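Local coordinates for hypothetical protein PAE2307 (Pyrobaculum aerophilum, PDB 1WVQ) that probably acts as an adenosine-specific kinase and carries a stably phosphorylated histidine, although its precise cellular role is not established, at residues 20-25 and 89-94. Sequence-based numbering, arbitrary orientation.
Sequences NVIIGQ and IYIRNA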
loop_
_atom_site.group_PDB
_atom_site.type_symbol
_atom_site.label_atom_id
_atom_site.label_comp_id
_atom_site.label_asym_id
_atom_site.label_seq_id
_atom_site.Cartn_x
_atom_site.Cartn_y
_atom_site.Cartn_z
ATOM N N ASN A 20 -14.032 -18.869 -7.946
ATOM C CA ASN A 20 -14.199 -17.441 -8.151
ATOM C C ASN A 20 -13.254 -17.111 -9.285
ATOM O O ASN A 20 -12.231 -17.773 -9.459
ATOM C CB ASN A 20 -13.793 -16.629 -6.920
ATOM C CG ASN A 20 -14.896 -16.530 -5.888
ATOM O OD1 ASN A 20 -15.087 -17.431 -5.070
ATOM N ND2 ASN A 20 -15.633 -15.429 -5.926
ATOM N N VAL A 21 -13.604 -16.099 -10.062
ATOM C CA VAL A 21 -12.756 -15.679 -11.165
ATOM C C VAL A 21 -12.354 -14.227 -10.943
ATOM O O VAL A 21 -13.123 -13.432 -10.397
ATOM C CB VAL A 21 -13.490 -15.828 -12.532
ATOM C CG1 VAL A 21 -14.608 -14.790 -12.659
ATOM C CG2 VAL A 21 -12.493 -15.698 -13.681
ATOM N N ILE A 22 -11.121 -13.911 -11.325
ATOM C CA ILE A 22 -10.584 -12.563 -11.222
ATOM C C ILE A 22 -10.020 -12.292 -12.612
ATOM O O ILE A 22 -9.202 -13.064 -13.116
ATOM C CB ILE A 22 -9.453 -12.467 -10.167
ATOM C CG1 ILE A 22 -10.011 -12.776 -8.776
ATOM C CG2 ILE A 22 -8.850 -11.064 -10.164
ATOM C CD1 ILE A 22 -8.939 -12.946 -7.701
ATOM N N ILE A 23 -10.496 -11.225 -13.243
ATOM C CA ILE A 23 -10.050 -10.859 -14.583
ATOM C C ILE A 23 -9.496 -9.444 -14.528
ATOM O O ILE A 23 -10.094 -8.556 -13.917
ATOM C CB ILE A 23 -11.222 -10.907 -15.596
ATOM C CG1 ILE A 23 -11.905 -12.275 -15.531
ATOM C CG2 ILE A 23 -10.710 -10.633 -17.013
ATOM C CD1 ILE A 23 -13.159 -12.366 -16.373
ATOM N N GLY A 24 -8.349 -9.238 -15.162
ATOM C CA GLY A 24 -7.744 -7.918 -15.156
ATOM C C GLY A 24 -6.838 -7.639 -16.336
ATOM O O GLY A 24 -6.838 -8.366 -17.330
ATOM N N GLN A 25 -6.062 -6.570 -16.221
ATOM C CA GLN A 25 -5.138 -6.182 -17.277
ATOM C C GLN A 25 -3.806 -5.834 -16.642
ATOM O O GLN A 25 -3.760 -5.212 -15.583
ATOM C CB GLN A 25 -5.686 -4.973 -18.037
ATOM C CG GLN A 25 -4.943 -4.627 -19.321
ATOM C CD GLN A 25 -5.530 -3.396 -19.983
ATOM O OE1 GLN A 25 -6.712 -3.375 -20.340
ATOM N NE2 GLN A 25 -4.717 -2.360 -20.137
ATOM N N ILE A 89 -7.707 -15.354 -13.598
ATOM C CA ILE A 89 -7.363 -16.189 -12.457
ATOM C C ILE A 89 -8.614 -16.904 -11.965
ATOM O O ILE A 89 -9.658 -16.283 -11.794
ATOM C CB ILE A 89 -6.828 -15.349 -11.266
ATOM C CG1 ILE A 89 -5.529 -14.637 -11.649
ATOM C CG2 ILE A 89 -6.601 -16.254 -10.050
ATOM C CD1 ILE A 89 -5.099 -13.590 -10.638
ATOM N N TYR A 90 -8.507 -18.213 -11.769
ATOM C CA TYR A 90 -9.605 -18.997 -11.210
ATOM C C TYR A 90 -9.047 -19.570 -9.912
ATOM O O TYR A 90 -7.943 -20.129 -9.894
ATOM C CB TYR A 90 -10.038 -20.143 -12.137
ATOM C CG TYR A 90 -11.038 -19.753 -13.208
ATOM C CD1 TYR A 90 -10.616 -19.302 -14.455
ATOM C CD2 TYR A 90 -12.412 -19.876 -12.984
ATOM C CE1 TYR A 90 -11.533 -18.985 -15.462
ATOM C CE2 TYR A 90 -13.338 -19.562 -13.986
ATOM C CZ TYR A 90 -12.889 -19.123 -15.222
ATOM O OH TYR A 90 -13.794 -18.867 -16.236
ATOM N N ILE A 91 -9.800 -19.421 -8.826
ATOM C CA ILE A 91 -9.361 -19.917 -7.529
ATOM C C ILE A 91 -10.397 -20.737 -6.773
ATOM O O ILE A 91 -11.602 -20.485 -6.856
ATOM C CB ILE A 91 -8.943 -18.768 -6.574
ATOM C CG1 ILE A 91 -10.023 -17.685 -6.551
ATOM C CG2 ILE A 91 -7.583 -18.217 -6.970
ATOM C CD1 ILE A 91 -9.814 -16.648 -5.458
ATOM N N ARG A 92 -9.884 -21.714 -6.030
ATOM C CA ARG A 92 -10.666 -22.592 -5.165
ATOM C C ARG A 92 -9.917 -22.591 -3.832
ATOM O O ARG A 92 -8.702 -22.370 -3.795
ATOM C CB ARG A 92 -10.701 -24.030 -5.693
ATOM C CG ARG A 92 -11.664 -24.310 -6.833
ATOM C CD ARG A 92 -11.593 -25.801 -7.189
ATOM N NE ARG A 92 -12.380 -26.153 -8.370
ATOM C CZ ARG A 92 -13.704 -26.280 -8.393
ATOM N NH1 ARG A 92 -14.426 -26.086 -7.294
ATOM N NH2 ARG A 92 -14.309 -26.601 -9.532
ATOM N N ASN A 93 -10.645 -22.835 -2.749
ATOM C CA ASN A 93 -10.074 -22.898 -1.405
ATOM C C ASN A 93 -9.454 -21.590 -0.954
ATOM O O ASN A 93 -8.508 -21.563 -0.163
ATOM C CB ASN A 93 -9.059 -24.033 -1.337
ATOM C CG ASN A 93 -9.646 -25.338 -1.818
ATOM O OD1 ASN A 93 -10.714 -25.756 -1.357
ATOM N ND2 ASN A 93 -8.968 -25.985 -2.760
ATOM N N ALA A 94 -10.025 -20.506 -1.465
ATOM C CA ALA A 94 -9.612 -19.148 -1.154
ATOM C C ALA A 94 -10.635 -18.239 -1.820
ATOM O O ALA A 94 -11.181 -18.581 -2.867
ATOM C CB ALA A 94 -8.213 -18.867 -1.711
#
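Val-21 has CG1 between its backbone N and carbonyl carbon (chi1 70°), which leaves CG2 anti to N, and CG of Tyr-90 lies anti to its carbonyl carbon, beside N (chi1 -85°); the methyl thus sits over the ring between neighbouring inner strands of a five-stranded antiparallel sheet with helices packed on both faces. CG2 of Val-21 stands 3.8 Å from the Tyr-90 ring centroid, 12° off the normal, a CH-pi contact. A beta-branched valine suits this non-hydrogen-bonded pair: it favours extended backbone and offers a compact methyl to the flat ring. Tyrosine adds reach, its OH hydrogen-bonding to Pro-14 O, while Leu-73 and Leu-77 of helix 68-81 also pack on it. The hydrogen-bonded pairs send their side chains to the other face. Ile-22 and Ile-89 are joined by two backbone bonds, and their CB atoms approach to 4.1 Å; both touch Ile-103 of helix 96-104, and branched apolar side chains suit this buried interface. Asn-20, partly exposed at the start of its strand, can carry a polar amide there while its CB lies 3.9 Å from Ile-91 CG1. The Asn-20 carbonyl O accepts Ile-91 N at 3.0 Å and, more weakly, receives the CA-H of Tyr-90, with CA 3.4 Å away.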